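Long-range contacts in catalase-3 (Neurospora crassa, PDB 4AJ9), which breaks down hydrogen peroxide into oxygen and water with a heme cofactor, and so probably protects the cell from its toxicity: residues C[440-445]-C[508-513]; C[287-292]-C[436-441]; C[176-181]-C[474-479]; C[454-459]-C[518-523]. One frame throughout, in Å; residues are numbered along the deposited sequence.

Contact 1: C[440-445]-C[508-513]; sequences DHYTQP and PTYYHN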
loop_
_atom_site.group_PDB
_atom_site.type_symbol
_atom_site.label_atom_id
_atom_site.label_comp_id
_atom_site.label_asym_id
_atom_site.label_seq_id
_atom_site.Cartn_x
_atom_site.Cartn_y
_atom_site.Cartn_z
ATOM N N ASP C 440 -11.957 18.029 37.672
ATOM C CA ASP C 440 -11.172 19.210 38.052
ATOM C C ASP C 440 -10.050 19.508 37.057
ATOM O O ASP C 440 -9.087 18.757 36.963
ATOM C CB ASP C 440 -10.601 19.040 39.467
ATOM C CG ASP C 440 -9.829 20.265 39.950
ATOM O OD1 ASP C 440 -9.156 20.931 39.134
ATOM O OD2 ASP C 440 -9.886 20.556 41.163
ATOM N N HIS C 441 -10.164 20.627 36.344
ATOM C CA HIS C 441 -9.221 20.929 35.271
ATOM C C HIS C 441 -8.246 22.060 35.576
ATOM O O HIS C 441 -7.407 22.390 34.735
ATOM C CB HIS C 441 -9.986 21.264 33.988
ATOM C CG HIS C 441 -11.004 20.239 33.610
ATOM N ND1 HIS C 441 -10.691 18.905 33.448
ATOM C CD2 HIS C 441 -12.329 20.350 33.353
ATOM C CE1 HIS C 441 -11.779 18.238 33.104
ATOM N NE2 HIS C 441 -12.787 19.092 33.040
ATOM N N TYR C 442 -8.334 22.635 36.777
ATOM C CA TYR C 442 -7.642 23.883 37.069
ATOM C C TYR C 442 -6.688 23.809 38.252
ATOM O O TYR C 442 -5.692 24.534 38.308
ATOM C CB TYR C 442 -8.677 24.980 37.304
ATOM C CG TYR C 442 -9.694 25.083 36.189
ATOM C CD1 TYR C 442 -9.410 25.791 35.029
ATOM C CD2 TYR C 442 -10.941 24.475 36.296
ATOM C CE1 TYR C 442 -10.342 25.895 34.005
ATOM C CE2 TYR C 442 -11.878 24.564 35.269
ATOM C CZ TYR C 442 -11.573 25.278 34.132
ATOM O OH TYR C 442 -12.502 25.380 33.125
ATOM N N THR C 443 -6.988 22.926 39.197
ATOM C CA THR C 443 -6.195 22.838 40.416
ATOM C C THR C 443 -4.728 22.530 40.127
ATOM O O THR C 443 -3.834 23.194 40.660
ATOM C CB THR C 443 -6.796 21.821 41.414
ATOM O OG1 THR C 443 -8.082 22.285 41.846
ATOM C CG2 THR C 443 -5.888 21.649 42.613
ATOM N N GLN C 444 -4.460 21.550 39.267
ATOM C CA GLN C 444 -3.064 21.215 39.023
ATOM C C GLN C 444 -2.303 22.193 38.130
ATOM O O GLN C 444 -1.122 22.430 38.353
ATOM C CB GLN C 444 -2.889 19.755 38.600
ATOM C CG GLN C 444 -3.123 18.825 39.762
ATOM C CD GLN C 444 -2.432 17.501 39.598
ATOM O OE1 GLN C 444 -1.862 17.202 38.537
ATOM N NE2 GLN C 444 -2.488 16.686 40.636
ATOM N N PRO C 445 -2.970 22.764 37.119
ATOM C CA PRO C 445 -2.267 23.847 36.427
ATOM C C PRO C 445 -1.833 24.916 37.421
ATOM O O PRO C 445 -0.702 25.400 37.346
ATOM C CB PRO C 445 -3.323 24.389 35.469
ATOM C CG PRO C 445 -4.156 23.188 35.138
ATOM C CD PRO C 445 -4.221 22.388 36.431
ATOM N N PRO C 508 -12.321 32.357 42.237
ATOM C CA PRO C 508 -11.450 31.650 43.180
ATOM C C PRO C 508 -11.747 30.167 43.426
ATOM O O PRO C 508 -11.034 29.562 44.220
ATOM C CB PRO C 508 -11.655 32.434 44.477
ATOM C CG PRO C 508 -13.056 32.920 44.383
ATOM C CD PRO C 508 -13.308 33.208 42.929
ATOM N N THR C 509 -12.760 29.604 42.781
ATOM C CA THR C 509 -13.145 28.215 43.029
ATOM C C THR C 509 -11.926 27.285 43.125
ATOM O O THR C 509 -11.795 26.494 44.067
ATOM C CB THR C 509 -14.099 27.706 41.930
ATOM O OG1 THR C 509 -15.208 28.603 41.815
ATOM C CG2 THR C 509 -14.615 26.289 42.248
ATOM N N TYR C 510 -11.013 27.399 42.168
ATOM C CA TYR C 510 -9.885 26.482 42.127
ATOM C C TYR C 510 -8.558 27.080 42.624
ATOM O O TYR C 510 -7.557 26.387 42.669
ATOM C CB TYR C 510 -9.741 25.884 40.715
ATOM C CG TYR C 510 -10.959 25.097 40.252
ATOM C CD1 TYR C 510 -11.074 23.739 40.516
ATOM C CD2 TYR C 510 -11.980 25.712 39.547
ATOM C CE1 TYR C 510 -12.172 23.017 40.100
ATOM C CE2 TYR C 510 -13.095 25.002 39.134
ATOM C CZ TYR C 510 -13.183 23.652 39.415
ATOM O OH TYR C 510 -14.279 22.927 39.001
ATOM N N TYR C 511 -8.547 28.356 43.009
ATOM C CA TYR C 511 -7.297 28.986 43.443
ATOM C C TYR C 511 -6.747 28.301 44.697
ATOM O O TYR C 511 -7.503 27.853 45.547
ATOM C CB TYR C 511 -7.486 30.474 43.760
ATOM C CG TYR C 511 -7.954 31.363 42.629
ATOM C CD1 TYR C 511 -7.993 30.913 41.307
ATOM C CD2 TYR C 511 -8.348 32.669 42.885
ATOM C CE1 TYR C 511 -8.434 31.745 40.286
ATOM C CE2 TYR C 511 -8.781 33.504 41.873
ATOM C CZ TYR C 511 -8.826 33.043 40.579
ATOM O OH TYR C 511 -9.271 33.897 39.588
ATOM N N HIS C 512 -5.428 28.226 44.807
ATOM C CA HIS C 512 -4.791 27.682 46.000
ATOM C C HIS C 512 -3.332 28.081 45.942
ATOM O O HIS C 512 -2.870 28.573 44.910
ATOM C CB HIS C 512 -4.938 26.159 46.053
ATOM C CG HIS C 512 -4.138 25.434 45.012
ATOM N ND1 HIS C 512 -2.812 25.102 45.192
ATOM C CD2 HIS C 512 -4.478 24.972 43.784
ATOM C CE1 HIS C 512 -2.368 24.467 44.119
ATOM N NE2 HIS C 512 -3.359 24.375 43.249
ATOM N N ASN C 513 -2.607 27.869 47.039
ATOM C CA ASN C 513 -1.202 28.271 47.132
ATOM C C ASN C 513 -0.241 27.099 47.276
ATOM O O ASN C 513 0.919 27.283 47.636
ATOM C CB ASN C 513 -1.006 29.202 48.329
ATOM C CG ASN C 513 -1.974 30.356 48.317
ATOM O OD1 ASN C 513 -2.164 31.002 47.289
ATOM N ND2 ASN C 513 -2.618 30.607 49.451
HETATM O O HOH W 1 -13.140 21.746 36.487
HETATM O O HOH W 2 -8.005 23.650 44.175
#
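An Asx turn at Asp440, leading into helix 443-450 of the helical region of the catalase subunit, packs against Tyr510 in the loop after helix 489-499. CG of Asp440 lies anti to the backbone N (chi1 -177°), and OD1 takes two amides of its own turn: Tyr442 N nearly along the C-O axis and Thr443 N on the syn lone pair, at 2.9 Å. OD2 receives the hydroxyl of Thr443, OG1 to OD2 2.6 Å, again on the syn side. So gripped, the carboxylate meets the rim of Tyr510, with Asp440 OD2 3.5 Å from Tyr510 CD1 and near the ring plane; Thr443 OG1 sits at the same ring's edge. An alanine in place of Asp440 would probably leave Tyr442 N, Thr443 N and the Thr443 hydroxyl without their acceptor and open a gap beside Tyr510. Tyr442 CD2 lies over one face of Tyr510, 3.6 Å from Tyr510 CE2, with the ring planes 45° apart, and Thr509 CG2 lies over the opposite face, toward the rim. Tyr442 OH bonds to Gln483 on helix 474-487. Water joins Tyr510 OH to His441 N, and a second molecule donates to both Tyr510 O and Thr443 OG1. Farther along, His512 NE2 donates to Thr443 O at 2.9 Å, with the oxygen in the imidazole plane, and its ND1 bonds to Asn514 N.

Contact 2: C[287-292]-C[436-441]; sequences GFDLLD and ATFDDH
Asp289 and Thr437 meet through a short bond between the start of a type I beta turn, Asp289 to Asp292, and the 3-10 segment that contains Thr437: Thr437 OG1 donates to Asp289 OD2 at 2.6 Å, on the anti lone pair of OD2. The turn lies between strands 270-278 and 305-314 of the catalase barrel; 436-441 leads toward helix 443-450. Beside this bond the ring of Phe438 slots against the turn. Asp292 CB stands 3.8 Å from the ring centroid and only 7° off the normal, a CH-pi contact, and its carboxylate plane is 11° from the ring plane, stacked on it. At the edge, Asp289 OD2 lies near the ring plane, 3.7 Å from Phe438 CE1. Leu291 O comes within 3.4 Å of Phe438 CZ. An alanine at Phe438 would probably leave a gap against Asp292 CB and Leu291 CB, where the ring had packed on the turn. In the second shell, Asp289 OD1 accepts Leu291 N from above the carboxylate plane, an Asx turn that helps fix the rotation of the group, and OD2 also forms a salt bridge with Arg37 of the second subunit. Asp292 is held by Thr294 through OD1 and by a salt bridge to Lys295 through OD2. A water accepts from Asp289 N and donates to Asp292 OD2 (2.8 Å from its oxygen) and to Thr437 O.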
loop_
_atom_site.group_PDB
_atom_site.type_symbol
_atom_site.label_atom_id
_atom_site.label_comp_id
_atom_site.label_asym_id
_atom_site.label_seq_id
_atom_site.Cartn_x
_atom_site.Cartn_y
_atom_site.Cartn_z
ATOM N N GLY C 287 -6.375 13.402 46.020
ATOM C CA GLY C 287 -6.998 14.638 45.578
ATOM C C GLY C 287 -7.408 14.611 44.114
ATOM O O GLY C 287 -7.840 15.622 43.553
ATOM N N PHE C 288 -7.262 13.448 43.496
ATOM C CA PHE C 288 -7.627 13.246 42.092
ATOM C C PHE C 288 -7.654 11.744 41.814
ATOM O O PHE C 288 -7.326 10.949 42.680
ATOM C CB PHE C 288 -6.623 13.927 41.158
ATOM C CG PHE C 288 -5.243 13.311 41.185
ATOM C CD1 PHE C 288 -4.307 13.706 42.131
ATOM C CD2 PHE C 288 -4.881 12.349 40.252
ATOM C CE1 PHE C 288 -3.039 13.150 42.161
ATOM C CE2 PHE C 288 -3.612 11.786 40.272
ATOM C CZ PHE C 288 -2.688 12.184 41.228
ATOM N N ASP C 289 -8.030 11.369 40.599
ATOM C CA ASP C 289 -8.151 9.964 40.226
ATOM C C ASP C 289 -6.917 9.554 39.429
ATOM O O ASP C 289 -6.604 10.160 38.402
ATOM C CB ASP C 289 -9.421 9.780 39.387
ATOM C CG ASP C 289 -9.795 8.321 39.188
ATOM O OD1 ASP C 289 -8.890 7.466 39.115
ATOM O OD2 ASP C 289 -11.010 8.040 39.096
ATOM N N LEU C 290 -6.209 8.527 39.896
ATOM C CA LEU C 290 -4.961 8.124 39.241
ATOM C C LEU C 290 -5.164 7.515 37.846
ATOM O O LEU C 290 -4.198 7.215 37.143
ATOM C CB LEU C 290 -4.123 7.214 40.149
ATOM C CG LEU C 290 -3.140 7.998 41.022
ATOM C CD1 LEU C 290 -2.678 7.196 42.252
ATOM C CD2 LEU C 290 -1.953 8.438 40.176
ATOM N N LEU C 291 -6.418 7.365 37.438
ATOM C CA LEU C 291 -6.724 6.930 36.080
ATOM C C LEU C 291 -6.782 8.137 35.133
ATOM O O LEU C 291 -6.940 7.979 33.929
ATOM C CB LEU C 291 -8.053 6.171 36.037
ATOM C CG LEU C 291 -8.187 4.867 36.833
ATOM C CD1 LEU C 291 -9.599 4.301 36.656
ATOM C CD2 LEU C 291 -7.141 3.837 36.423
ATOM N N ASP C 292 -6.633 9.334 35.697
ATOM C CA ASP C 292 -6.753 10.593 34.972
ATOM C C ASP C 292 -5.374 11.083 34.517
ATOM O O ASP C 292 -4.572 11.540 35.332
ATOM C CB ASP C 292 -7.409 11.649 35.881
ATOM C CG ASP C 292 -7.646 12.980 35.182
ATOM O OD1 ASP C 292 -7.077 13.224 34.089
ATOM O OD2 ASP C 292 -8.399 13.808 35.748
ATOM N N ALA C 436 -16.935 11.314 37.141
ATOM C CA ALA C 436 -16.979 12.654 37.709
ATOM C C ALA C 436 -15.676 12.972 38.452
ATOM O O ALA C 436 -15.363 14.139 38.683
ATOM C CB ALA C 436 -18.184 12.817 38.630
ATOM N N THR C 437 -14.915 11.936 38.807
ATOM C CA THR C 437 -13.632 12.120 39.492
ATOM C C THR C 437 -12.612 12.835 38.604
ATOM O O THR C 437 -11.558 13.262 39.081
ATOM C CB THR C 437 -13.017 10.773 39.971
ATOM O OG1 THR C 437 -12.823 9.890 38.852
ATOM C CG2 THR C 437 -13.916 10.095 40.995
ATOM N N PHE C 438 -12.933 12.956 37.316
ATOM C CA PHE C 438 -12.043 13.554 36.325
ATOM C C PHE C 438 -12.319 15.056 36.174
ATOM O O PHE C 438 -11.627 15.740 35.423
ATOM C CB PHE C 438 -12.237 12.862 34.955
ATOM C CG PHE C 438 -11.474 11.556 34.788
ATOM C CD1 PHE C 438 -11.375 10.636 35.828
ATOM C CD2 PHE C 438 -10.867 11.247 33.573
ATOM C CE1 PHE C 438 -10.678 9.440 35.662
ATOM C CE2 PHE C 438 -10.169 10.055 33.400
ATOM C CZ PHE C 438 -10.070 9.147 34.441
ATOM N N ASP C 439 -13.316 15.564 36.904
ATOM C CA ASP C 439 -13.892 16.893 36.652
ATOM C C ASP C 439 -13.005 18.136 36.861
ATOM O O ASP C 439 -13.294 19.193 36.297
ATOM C CB ASP C 439 -15.187 17.075 37.459
ATOM C CG ASP C 439 -16.375 16.364 36.834
ATOM O OD1 ASP C 439 -16.211 15.793 35.736
ATOM O OD2 ASP C 439 -17.476 16.393 37.433
ATOM N N ASP C 440 -11.957 18.029 37.672
ATOM C CA ASP C 440 -11.172 19.210 38.052
ATOM C C ASP C 440 -10.050 19.508 37.057
ATOM O O ASP C 440 -9.087 18.757 36.963
ATOM C CB ASP C 440 -10.601 19.040 39.467
ATOM C CG ASP C 440 -9.829 20.265 39.950
ATOM O OD1 ASP C 440 -9.156 20.931 39.134
ATOM O OD2 ASP C 440 -9.886 20.556 41.163
ATOM N N HIS C 441 -10.164 20.627 36.344
ATOM C CA HIS C 441 -9.221 20.929 35.271
ATOM C C HIS C 441 -8.246 22.060 35.576
ATOM O O HIS C 441 -7.407 22.390 34.735
ATOM C CB HIS C 441 -9.986 21.264 33.988
ATOM C CG HIS C 441 -11.004 20.239 33.610
ATOM N ND1 HIS C 441 -10.691 18.905 33.448
ATOM C CD2 HIS C 441 -12.329 20.350 33.353
ATOM C CE1 HIS C 441 -11.779 18.238 33.104
ATOM N NE2 HIS C 441 -12.787 19.092 33.040
HETATM O O HOH W 3 -8.912 13.152 38.454
#

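Contact 3: C[176-181]-C[474-479]; sequences AWDFFS and EQVKKN
Trp177 brings its CB to 4.5 Å from Val476 CG1 while its indole turns away from segment 474-479. Phe180 CD2 lies over one indole face, 3.9 Å above the plane and offset toward the rim. In return Trp177 CD2 lies at the edge of the Phe180 ring, and Ala176 O stands over one face of that ring. The indole NE1 bonds to Glu467. Across the contact, Val476 CG1 is anti to its backbone N (chi1 169°) and touches the backbone of helix 174-182, 3.7 Å from Asp178 N. One turn on, Ser181 OG meets Asn479 CB at 3.8 Å. The polar ends are bridged by a water: it donates to Asp178 OD1 and Ser181 OG and accepts from Asn479 ND2, 3.0 Å from its oxygen. Asn479 OD1 takes Gln475 NE2 at 2.8 Å, with the donor above the Asn479 carbonyl plane, so both ends of this side chain have partners. Asp178 OD2 bonds to Tyr397, Ser400 and Leu402 of the third subunit and OD1 to Tyr401 N of that subunit, which makes this carboxylate a link between chains. The segment axes come within 9.1 Å at 40°, joining helix 174-182 of the catalase core to helix 474-487 of the helical region. Helices 151-158 and 187-193 border the former through Phe179 and Phe180, and Tyr401 of the third subunit packs on Val476 and Asn479 of helix 474-487.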
loop_
_atom_site.group_PDB
_atom_site.type_symbol
_atom_site.label_atom_id
_atom_site.label_comp_id
_atom_site.label_asym_id
_atom_site.label_seq_id
_atom_site.Cartn_x
_atom_site.Cartn_y
_atom_site.Cartn_z
ATOM N N ALA C 176 -5.858 26.145 17.688
ATOM C CA ALA C 176 -5.232 25.481 18.829
ATOM C C ALA C 176 -5.806 26.039 20.125
ATOM O O ALA C 176 -6.213 25.299 21.027
ATOM C CB ALA C 176 -3.730 25.669 18.800
ATOM N N TRP C 177 -5.815 27.361 20.217
ATOM C CA TRP C 177 -6.273 28.036 21.430
ATOM C C TRP C 177 -7.795 28.010 21.592
ATOM O O TRP C 177 -8.300 28.059 22.716
ATOM C CB TRP C 177 -5.697 29.454 21.491
ATOM C CG TRP C 177 -4.246 29.416 21.804
ATOM C CD1 TRP C 177 -3.214 29.155 20.931
ATOM C CD2 TRP C 177 -3.650 29.577 23.095
ATOM N NE1 TRP C 177 -2.011 29.162 21.608
ATOM C CE2 TRP C 177 -2.254 29.423 22.935
ATOM C CE3 TRP C 177 -4.160 29.851 24.371
ATOM C CZ2 TRP C 177 -1.367 29.537 24.001
ATOM C CZ3 TRP C 177 -3.275 29.963 25.428
ATOM C CH2 TRP C 177 -1.896 29.817 25.235
ATOM N N ASP C 178 -8.517 27.917 20.472
ATOM C CA ASP C 178 -9.948 27.600 20.493
ATOM C C ASP C 178 -10.140 26.258 21.201
ATOM O O ASP C 178 -10.973 26.138 22.097
ATOM C CB ASP C 178 -10.503 27.544 19.058
ATOM C CG ASP C 178 -11.986 27.181 18.992
ATOM O OD1 ASP C 178 -12.706 27.323 19.997
ATOM O OD2 ASP C 178 -12.445 26.758 17.904
ATOM N N PHE C 179 -9.359 25.254 20.808
ATOM C CA PHE C 179 -9.466 23.938 21.437
ATOM C C PHE C 179 -9.079 23.945 22.918
ATOM O O PHE C 179 -9.772 23.358 23.740
ATOM C CB PHE C 179 -8.643 22.875 20.699
ATOM C CG PHE C 179 -8.800 21.493 21.280
ATOM C CD1 PHE C 179 -9.890 20.706 20.937
ATOM C CD2 PHE C 179 -7.875 20.994 22.185
ATOM C CE1 PHE C 179 -10.057 19.432 21.477
ATOM C CE2 PHE C 179 -8.030 19.719 22.733
ATOM C CZ PHE C 179 -9.128 18.937 22.375
ATOM N N PHE C 180 -7.978 24.612 23.253
ATOM C CA PHE C 180 -7.498 24.657 24.633
ATOM C C PHE C 180 -8.548 25.261 25.550
ATOM O O PHE C 180 -8.692 24.862 26.706
ATOM C CB PHE C 180 -6.220 25.496 24.723
ATOM C CG PHE C 180 -5.046 24.913 23.983
ATOM C CD1 PHE C 180 -4.940 23.542 23.789
ATOM C CD2 PHE C 180 -4.047 25.735 23.492
ATOM C CE1 PHE C 180 -3.845 23.003 23.125
ATOM C CE2 PHE C 180 -2.963 25.201 22.811
ATOM C CZ PHE C 180 -2.864 23.832 22.634
ATOM N N SER C 181 -9.278 26.235 25.030
ATOM C CA SER C 181 -10.235 26.965 25.843
ATOM C C SER C 181 -11.619 26.315 25.817
ATOM O O SER C 181 -12.409 26.489 26.741
ATOM C CB SER C 181 -10.286 28.441 25.429
ATOM O OG SER C 181 -10.705 28.603 24.082
ATOM N N GLU C 474 -11.420 37.467 18.234
ATOM C CA GLU C 474 -11.503 38.123 19.536
ATOM C C GLU C 474 -12.196 37.262 20.598
ATOM O O GLU C 474 -11.711 37.170 21.727
ATOM C CB GLU C 474 -12.193 39.490 19.429
ATOM C CG GLU C 474 -12.305 40.229 20.752
ATOM C CD GLU C 474 -11.097 41.114 21.046
ATOM O OE1 GLU C 474 -9.971 40.780 20.609
ATOM O OE2 GLU C 474 -11.280 42.157 21.710
ATOM N N GLN C 475 -13.329 36.647 20.259
ATOM C CA GLN C 475 -14.024 35.815 21.253
ATOM C C GLN C 475 -13.138 34.686 21.769
ATOM O O GLN C 475 -13.167 34.352 22.957
ATOM C CB GLN C 475 -15.336 35.243 20.713
ATOM C CG GLN C 475 -16.177 34.549 21.789
ATOM C CD GLN C 475 -16.454 35.469 22.970
ATOM O OE1 GLN C 475 -16.747 36.649 22.789
ATOM N NE2 GLN C 475 -16.335 34.939 24.184
ATOM N N VAL C 476 -12.362 34.081 20.873
ATOM C CA VAL C 476 -11.453 33.022 21.287
ATOM C C VAL C 476 -10.457 33.543 22.325
ATOM O O VAL C 476 -10.237 32.903 23.354
ATOM C CB VAL C 476 -10.740 32.347 20.083
ATOM C CG1 VAL C 476 -9.618 31.442 20.568
ATOM C CG2 VAL C 476 -11.754 31.556 19.241
ATOM N N LYS C 477 -9.866 34.712 22.077
ATOM C CA LYS C 477 -8.975 35.307 23.073
ATOM C C LYS C 477 -9.683 35.519 24.415
ATOM O O LYS C 477 -9.088 35.296 25.465
ATOM C CB LYS C 477 -8.331 36.606 22.568
ATOM C CG LYS C 477 -7.129 36.363 21.647
ATOM C CD LYS C 477 -6.549 37.659 21.086
ATOM C CE LYS C 477 -7.497 38.323 20.092
ATOM N NZ LYS C 477 -6.891 39.561 19.511
ATOM N N LYS C 478 -10.948 35.943 24.382
ATOM C CA LYS C 478 -11.686 36.172 25.623
ATOM C C LYS C 478 -11.964 34.855 26.329
ATOM O O LYS C 478 -11.903 34.773 27.557
ATOM C CB LYS C 478 -12.998 36.907 25.363
ATOM C CG LYS C 478 -12.826 38.358 24.958
ATOM C CD LYS C 478 -14.188 38.989 24.702
ATOM C CE LYS C 478 -14.065 40.466 24.357
ATOM N NZ LYS C 478 -15.347 40.995 23.807
ATOM N N ASN C 479 -12.272 33.826 25.543
ATOM C CA ASN C 479 -12.488 32.481 26.074
ATOM C C ASN C 479 -11.229 31.970 26.752
ATOM O O ASN C 479 -11.289 31.348 27.809
ATOM C CB ASN C 479 -12.928 31.531 24.954
ATOM C CG ASN C 479 -14.292 31.873 24.417
ATOM O OD1 ASN C 479 -15.051 32.578 25.067
ATOM N ND2 ASN C 479 -14.618 31.370 23.230
HETATM O O HOH W 4 -12.770 29.142 22.274
#

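Contact 4: C[454-459]-C[518-523]; sequences PVEQQF and GVSIFN
Glu456 of helix 454-468 holds the 518-523 loop mainly by polar bonds. Its CG is anti to the backbone N (chi1 -157°) and the chain runs on extended, so the carboxylate reaches three donors. Ser520 OG donates to Glu456 OE1 at 2.7 Å on the syn lone pair. Glu456 OE2 accepts Ile521 N at 2.8 Å, also syn, and Phe522 N at 3.2 Å from well above the carboxylate plane. OE1 is further bonded to Thr453 N, just ahead of the helix. Gathering backbone N-H groups here would probably stabilise the negative charge. The loop is braced within itself by an ST motif, in which Ser520 OG, while giving its proton to Glu456, accepts Asn523 N. Apolar and aromatic contacts lie alongside. Phe522 CD2 sits 3.7 Å from Glu456 CG, and Glu456 OE2 lies at the edge of the Phe522 ring, whose plane is 76° from the carboxylate. Phe459, one turn along the helix, points its edge at a face of Phe522 in a T-shaped pair, with planes at 62°. Phe459 CD2 comes 4.0 Å from Phe522 CE2, and Phe674 makes a second edge-to-face pair with Phe459.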
loop_
_atom_site.group_PDB
_atom_site.type_symbol
_atom_site.label_atom_id
_atom_site.label_comp_id
_atom_site.label_asym_id
_atom_site.label_seq_id
_atom_site.Cartn_x
_atom_site.Cartn_y
_atom_site.Cartn_z
ATOM N N PRO C 454 10.019 32.843 40.138
ATOM C CA PRO C 454 9.345 34.044 39.634
ATOM C C PRO C 454 9.615 34.339 38.152
ATOM O O PRO C 454 8.680 34.695 37.440
ATOM C CB PRO C 454 9.920 35.156 40.513
ATOM C CG PRO C 454 10.231 34.466 41.804
ATOM C CD PRO C 454 10.731 33.101 41.404
ATOM N N VAL C 455 10.858 34.231 37.706
ATOM C CA VAL C 455 11.182 34.509 36.307
ATOM C C VAL C 455 10.685 33.361 35.430
ATOM O O VAL C 455 10.273 33.556 34.283
ATOM C CB VAL C 455 12.697 34.705 36.105
ATOM C CG1 VAL C 455 13.028 34.818 34.611
ATOM C CG2 VAL C 455 13.169 35.947 36.857
ATOM N N GLU C 456 10.727 32.159 35.990
ATOM C CA GLU C 456 10.193 30.978 35.325
ATOM C C GLU C 456 8.697 31.147 35.080
ATOM O O GLU C 456 8.195 30.826 34.002
ATOM C CB GLU C 456 10.455 29.747 36.182
ATOM C CG GLU C 456 10.461 28.452 35.421
ATOM C CD GLU C 456 11.062 27.316 36.222
ATOM O OE1 GLU C 456 11.104 27.418 37.474
ATOM O OE2 GLU C 456 11.490 26.327 35.594
ATOM N N GLN C 457 7.986 31.661 36.082
ATOM C CA GLN C 457 6.567 31.987 35.922
ATOM C C GLN C 457 6.405 33.045 34.839
ATOM O O GLN C 457 5.444 33.029 34.063
ATOM C CB GLN C 457 5.977 32.497 37.241
ATOM C CG GLN C 457 5.860 31.446 38.336
ATOM C CD GLN C 457 5.263 32.020 39.615
ATOM O OE1 GLN C 457 5.384 33.214 39.872
ATOM N NE2 GLN C 457 4.601 31.178 40.411
ATOM N N GLN C 458 7.356 33.968 34.780
ATOM C CA GLN C 458 7.279 35.029 33.785
ATOM C C GLN C 458 7.420 34.446 32.376
ATOM O O GLN C 458 6.756 34.898 31.452
ATOM C CB GLN C 458 8.334 36.113 34.041
ATOM C CG GLN C 458 8.176 37.346 33.147
ATOM C CD GLN C 458 6.910 38.124 33.425
ATOM O OE1 GLN C 458 6.745 38.705 34.501
ATOM N NE2 GLN C 458 6.013 38.159 32.450
ATOM N N PHE C 459 8.275 33.435 32.221
ATOM C CA PHE C 459 8.459 32.789 30.922
ATOM C C PHE C 459 7.154 32.166 30.438
ATOM O O PHE C 459 6.795 32.282 29.264
ATOM C CB PHE C 459 9.556 31.728 30.982
ATOM C CG PHE C 459 10.949 32.289 31.061
ATOM C CD1 PHE C 459 11.244 33.520 30.516
ATOM C CD2 PHE C 459 11.966 31.573 31.670
ATOM C CE1 PHE C 459 12.527 34.026 30.577
ATOM C CE2 PHE C 459 13.244 32.077 31.739
ATOM C CZ PHE C 459 13.522 33.304 31.185
ATOM N N GLY C 518 10.190 19.281 42.069
ATOM C CA GLY C 518 10.520 18.457 40.923
ATOM C C GLY C 518 9.929 18.884 39.593
ATOM O O GLY C 518 10.044 18.144 38.616
ATOM N N VAL C 519 9.301 20.059 39.529
ATOM C CA VAL C 519 8.713 20.487 38.261
ATOM C C VAL C 519 9.419 21.699 37.655
ATOM O O VAL C 519 9.223 22.028 36.474
ATOM C CB VAL C 519 7.176 20.720 38.374
ATOM C CG1 VAL C 519 6.473 19.429 38.816
ATOM C CG2 VAL C 519 6.878 21.835 39.334
ATOM N N SER C 520 10.251 22.356 38.459
ATOM C CA SER C 520 11.017 23.514 37.995
ATOM C C SER C 520 12.286 23.112 37.231
ATOM O O SER C 520 12.910 22.094 37.528
ATOM C CB SER C 520 11.380 24.425 39.175
ATOM O OG SER C 520 12.360 25.390 38.811
ATOM N N ILE C 521 12.663 23.917 36.242
ATOM C CA ILE C 521 13.920 23.700 35.531
ATOM C C ILE C 521 14.978 24.653 36.074
ATOM O O ILE C 521 16.107 24.257 36.376
ATOM C CB ILE C 521 13.750 23.929 34.013
ATOM C CG1 ILE C 521 12.861 22.836 33.400
ATOM C CG2 ILE C 521 15.110 23.962 33.323
ATOM C CD1 ILE C 521 12.357 23.182 32.012
ATOM N N PHE C 522 14.586 25.913 36.222
ATOM C CA PHE C 522 15.522 26.990 36.527
ATOM C C PHE C 522 15.869 27.150 38.015
ATOM O O PHE C 522 16.755 27.929 38.366
ATOM C CB PHE C 522 14.995 28.306 35.950
ATOM C CG PHE C 522 14.936 28.314 34.456
ATOM C CD1 PHE C 522 16.074 28.532 33.715
ATOM C CD2 PHE C 522 13.745 28.075 33.797
ATOM C CE1 PHE C 522 16.030 28.531 32.336
ATOM C CE2 PHE C 522 13.694 28.074 32.419
ATOM C CZ PHE C 522 14.842 28.303 31.689
ATOM N N ASN C 523 15.197 26.411 38.889
ATOM C CA ASN C 523 15.515 26.521 40.315
ATOM C C ASN C 523 16.675 25.612 40.734
ATOM O O ASN C 523 16.873 25.351 41.917
ATOM C CB ASN C 523 14.274 26.262 41.180
ATOM C CG ASN C 523 13.980 24.788 41.354
ATOM O OD1 ASN C 523 14.420 23.960 40.562
ATOM N ND2 ASN C 523 13.229 24.452 42.399
#

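How the contacts relate
From the N terminus, contact 3 opens first, at 176-181, and contact 2 at 287-292. Contact 2 closes at 436-441, before contact 3 closes at 474-479, so it lies wholly within that longer loop. Contact 1 begins on the stretch where contact 2 ends, sharing Asp440 and His441, and closes at 508-513. Contact 4 opens at 454-459 and closes last, at 518-523. Contacts 1, 3 and 4 therefore cross one another pairwise, whereas contacts 2 and 4 follow in series. Contacts 2 and 3 tie the catalase core to the helical region; contacts 1 and 4 tie its first two helices to the linker running toward strand 533-537.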